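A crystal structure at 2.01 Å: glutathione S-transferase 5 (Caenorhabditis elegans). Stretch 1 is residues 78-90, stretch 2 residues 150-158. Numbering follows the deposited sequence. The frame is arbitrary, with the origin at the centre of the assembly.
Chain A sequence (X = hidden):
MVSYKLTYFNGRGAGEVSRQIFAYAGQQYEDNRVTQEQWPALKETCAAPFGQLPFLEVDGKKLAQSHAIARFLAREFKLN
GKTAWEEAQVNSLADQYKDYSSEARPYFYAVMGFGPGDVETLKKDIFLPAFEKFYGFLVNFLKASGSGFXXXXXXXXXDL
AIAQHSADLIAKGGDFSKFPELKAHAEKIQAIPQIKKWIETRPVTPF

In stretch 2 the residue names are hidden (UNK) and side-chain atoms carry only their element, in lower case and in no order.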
# COMPACT_ATOMS: atom_id res chain seq x y z
N LYS A 78 17.91 -4.91 -6.33
CA LYS A 78 18.53 -4.11 -5.25
C LYS A 78 18.24 -2.57 -5.28
O LYS A 78 19.12 -1.72 -4.99
CB LYS A 78 20.04 -4.42 -5.11
CG LYS A 78 20.64 -4.28 -3.72
CD LYS A 78 20.28 -5.42 -2.78
CE LYS A 78 21.10 -5.33 -1.47
NZ LYS A 78 22.64 -5.19 -1.69
N LEU A 79 16.98 -2.23 -5.58
CA LEU A 79 16.49 -0.87 -5.62
C LEU A 79 15.40 -0.63 -4.60
O LEU A 79 14.68 0.39 -4.65
CB LEU A 79 15.94 -0.54 -7.03
CG LEU A 79 16.93 -0.49 -8.16
CD1 LEU A 79 16.19 -0.23 -9.50
CD2 LEU A 79 17.97 0.62 -7.90
N ASN A 80 15.29 -1.53 -3.61
CA ASN A 80 14.27 -1.38 -2.57
C ASN A 80 14.82 -0.88 -1.23
O ASN A 80 14.07 -0.77 -0.30
CB ASN A 80 13.51 -2.73 -2.34
CG ASN A 80 12.18 -2.53 -1.56
OD1 ASN A 80 11.40 -1.68 -1.91
ND2 ASN A 80 11.90 -3.40 -0.54
N GLY A 81 16.10 -0.56 -1.13
CA GLY A 81 16.75 -0.31 0.12
C GLY A 81 17.92 -1.28 0.30
O GLY A 81 17.85 -2.45 -0.13
N LYS A 82 18.99 -0.79 0.92
CA LYS A 82 20.23 -1.56 1.10
C LYS A 82 20.23 -2.38 2.39
O LYS A 82 21.14 -3.19 2.60
CB LYS A 82 21.44 -0.67 1.16
CG LYS A 82 21.68 0.24 -0.09
CD LYS A 82 22.09 1.69 0.35
CE LYS A 82 23.61 2.04 0.39
NZ LYS A 82 23.92 3.47 -0.11
N THR A 83 19.27 -2.15 3.27
CA THR A 83 19.16 -2.88 4.54
C THR A 83 17.67 -3.07 4.77
O THR A 83 16.86 -2.40 4.13
CB THR A 83 19.72 -2.10 5.75
OG1 THR A 83 18.93 -0.94 6.02
CG2 THR A 83 21.10 -1.54 5.50
N ALA A 84 17.31 -4.00 5.63
CA ALA A 84 15.91 -4.23 5.97
C ALA A 84 15.23 -2.97 6.47
O ALA A 84 14.07 -2.76 6.15
CB ALA A 84 15.78 -5.37 6.99
N TRP A 85 15.94 -2.11 7.19
CA TRP A 85 15.36 -0.88 7.69
C TRP A 85 15.11 0.14 6.53
O TRP A 85 14.11 0.81 6.51
CB TRP A 85 16.26 -0.27 8.78
CG TRP A 85 15.61 0.85 9.51
CD1 TRP A 85 15.97 2.16 9.44
CD2 TRP A 85 14.48 0.79 10.39
NE1 TRP A 85 15.13 2.90 10.21
CE2 TRP A 85 14.24 2.09 10.83
CE3 TRP A 85 13.70 -0.23 10.89
CZ2 TRP A 85 13.21 2.41 11.70
CZ3 TRP A 85 12.70 0.09 11.78
CH2 TRP A 85 12.46 1.39 12.16
N GLU A 86 16.04 0.26 5.59
CA GLU A 86 15.82 1.12 4.43
C GLU A 86 14.61 0.62 3.60
O GLU A 86 13.84 1.41 3.17
CB GLU A 86 17.03 1.14 3.57
CG GLU A 86 18.17 1.99 4.15
CD GLU A 86 19.23 2.32 3.10
OE1 GLU A 86 19.12 1.96 1.86
OE2 GLU A 86 20.23 2.95 3.52
N GLU A 87 14.46 -0.69 3.43
CA GLU A 87 13.34 -1.26 2.67
C GLU A 87 12.02 -0.88 3.32
O GLU A 87 11.09 -0.57 2.64
CB GLU A 87 13.49 -2.79 2.55
CG GLU A 87 14.70 -3.30 1.77
CD GLU A 87 14.63 -4.78 1.40
OE1 GLU A 87 15.55 -5.49 1.75
OE2 GLU A 87 13.70 -5.24 0.70
N ALA A 88 11.97 -0.92 4.65
CA ALA A 88 10.78 -0.51 5.41
C ALA A 88 10.49 0.96 5.23
O ALA A 88 9.34 1.36 5.10
CB ALA A 88 10.93 -0.82 6.90
N GLN A 89 11.53 1.78 5.30
CA GLN A 89 11.36 3.23 5.12
C GLN A 89 10.88 3.59 3.68
O GLN A 89 10.01 4.44 3.48
CB GLN A 89 12.65 3.95 5.44
CG GLN A 89 13.02 4.03 6.92
CD GLN A 89 11.96 4.62 7.86
OE1 GLN A 89 11.05 5.37 7.44
NE2 GLN A 89 12.06 4.25 9.14
N VAL A 90 11.50 2.97 2.68
CA VAL A 90 10.98 3.08 1.33
C VAL A 90 9.47 2.71 1.31
O VAL A 90 8.70 3.40 0.72
CB VAL A 90 11.77 2.19 0.29
CG1 VAL A 90 11.09 2.24 -1.06
CG2 VAL A 90 13.11 2.66 0.09
N UNK A 150 15.95 9.99 -1.46
CA UNK A 150 14.89 10.04 -0.43
C UNK A 150 15.16 9.12 0.74
O UNK A 150 14.95 9.52 1.87
c UNK A 150 13.57 9.71 -1.02
c UNK A 150 11.83 10.22 -2.69
c UNK A 150 12.36 11.93 -1.00
c UNK A 150 12.95 10.81 -1.86
N UNK A 151 15.68 7.92 0.45
CA UNK A 151 16.08 6.97 1.48
C UNK A 151 17.51 6.51 1.30
O UNK A 151 17.89 5.85 0.31
c UNK A 151 15.17 5.75 1.49
c UNK A 151 15.62 4.76 2.52
c UNK A 151 13.78 6.22 1.79
N UNK A 152 18.30 6.78 2.32
CA UNK A 152 19.72 6.41 2.35
C UNK A 152 20.60 7.13 1.34
O UNK A 152 20.35 8.27 0.94
N UNK A 153 21.67 6.45 0.91
CA UNK A 153 22.71 7.11 0.08
C UNK A 153 22.70 6.76 -1.39
O UNK A 153 23.60 7.12 -2.09
o UNK A 153 23.76 8.42 2.30
c UNK A 153 24.10 6.75 0.60
c UNK A 153 24.40 7.39 1.88
o UNK A 153 25.34 6.88 2.56
N UNK A 154 21.68 6.05 -1.87
CA UNK A 154 21.63 5.63 -3.24
C UNK A 154 20.16 5.43 -3.68
O UNK A 154 19.24 5.48 -2.88
o UNK A 154 21.97 3.34 -2.55
c UNK A 154 22.45 4.33 -3.44
N UNK A 155 20.01 5.27 -4.97
CA UNK A 155 18.72 5.22 -5.63
C UNK A 155 17.87 4.12 -5.08
O UNK A 155 18.32 2.98 -4.92
c UNK A 155 17.69 4.94 -7.97
c UNK A 155 18.95 5.00 -7.12
c UNK A 155 18.03 4.40 -9.34
c UNK A 155 17.15 6.33 -8.08
N UNK A 156 16.60 4.43 -4.81
CA UNK A 156 15.58 3.41 -4.62
C UNK A 156 14.40 3.73 -5.55
O UNK A 156 14.31 4.82 -6.14
o UNK A 156 14.50 4.57 -2.77
c UNK A 156 15.07 3.33 -3.19
c UNK A 156 16.17 3.02 -2.23
N UNK A 157 13.50 2.77 -5.68
CA UNK A 157 12.35 2.96 -6.60
C UNK A 157 11.43 4.11 -6.21
O UNK A 157 10.75 4.69 -7.07
n UNK A 157 10.10 0.04 -3.81
c UNK A 157 9.39 1.45 -5.38
c UNK A 157 11.60 1.64 -6.76
c UNK A 157 7.19 2.30 -5.52
c UNK A 157 10.79 1.15 -5.62
c UNK A 157 8.45 2.25 -6.02
c UNK A 157 11.15 0.28 -4.68
c UNK A 157 7.68 0.74 -3.75
c UNK A 157 9.00 0.75 -4.23
c UNK A 157 6.79 1.52 -4.41
N UNK A 158 11.40 4.50 -4.93
CA UNK A 158 10.55 5.61 -4.55
C UNK A 158 11.14 6.90 -5.11
O UNK A 158 10.38 7.80 -5.43
c UNK A 158 10.23 5.63 -3.01
c UNK A 158 11.48 5.98 -2.16
c UNK A 158 9.08 6.62 -2.71
c UNK A 158 7.73 6.30 -3.31
O HOH W 1 22.31 3.93 2.39
O HOH W 2 19.67 3.82 -0.28

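Position 150 carries four side-chain carbons, forked at the second. None of them comes within contact distance of stretch 1. The late fork identifies Leu-150.

Position 151 has one carbon bearing two more. Its CA-to-CB bond points toward stretch 1, and its CB lies 4.0 Å from CG2 of Val-90. Three carbons forked at the first make it Val-151. Its CG1 also sits 4.0 Å from CB of Glu-86.

Position 152 has no side-chain atoms, and its phi is positive at 67°. This is Gly-152. An ideal CB here would lie 2.4 Å from OE2 of Glu-86, a clash, so the bare CA lets the carboxylate come close.

Position 153 has two carbons, the second carrying two oxygens. Its CB is 3.4 Å from NZ of Lys-82. A carboxylate this short is Asp-153. Its OD1 stays 4.6 Å from NZ of Lys-82, beyond a salt bridge.

Position 154 has one carbon, then one oxygen. That oxygen accepts a hydrogen bond from NZ of Lys-82. The residue is Ser-154, and the distance from its OG to NZ of Lys-82 is 3.1 Å.

Position 155 has four carbons, forked at the second. The bond to CB runs sideways, but the end of the chain comes nearer to Leu-79. It is Leu-155, with its CD2 4.0 Å from CD2 of Leu-79.

Position 156 has one carbon carrying one oxygen and one carbon. The oxygen lies near Val-90 and the carbon near Gly-81. This is Thr-156, at the N-cap position of a helix. Its OG1 is 3.7 Å from CG2 of Val-90, and its CG2 is 3.7 Å from N of Gly-81.

Position 157 has one carbon, then fused five- and six-membered rings holding eight carbons and one nitrogen. The ring nitrogen meets Asn-80. Only an indole fits, so this is Trp-157. Its NE1 donates to OD1 of Asn-80 at 2.9 Å, and its backbone N donates to O of Leu-79 at 2.8 Å.

Position 158 has four carbons, forked at the first, one arm two carbons long, beside Val-90. This is Ile-158; its CG2 lies 3.9 Å from CG1 of Val-90.

The contact buries 627 Å² in all. Val-90 packs among Val-151, Trp-157 and Ile-158, while the two bonds from Trp-157 fix the loop at Leu-79 and Asn-80. Toward Lys-82 the contact turns polar. There water 1 donates to Glu-86 OE2 and accepts from Asp-153 N, linking the stretches.

Stretch 2, residues 150-158: LVGDSLTWI
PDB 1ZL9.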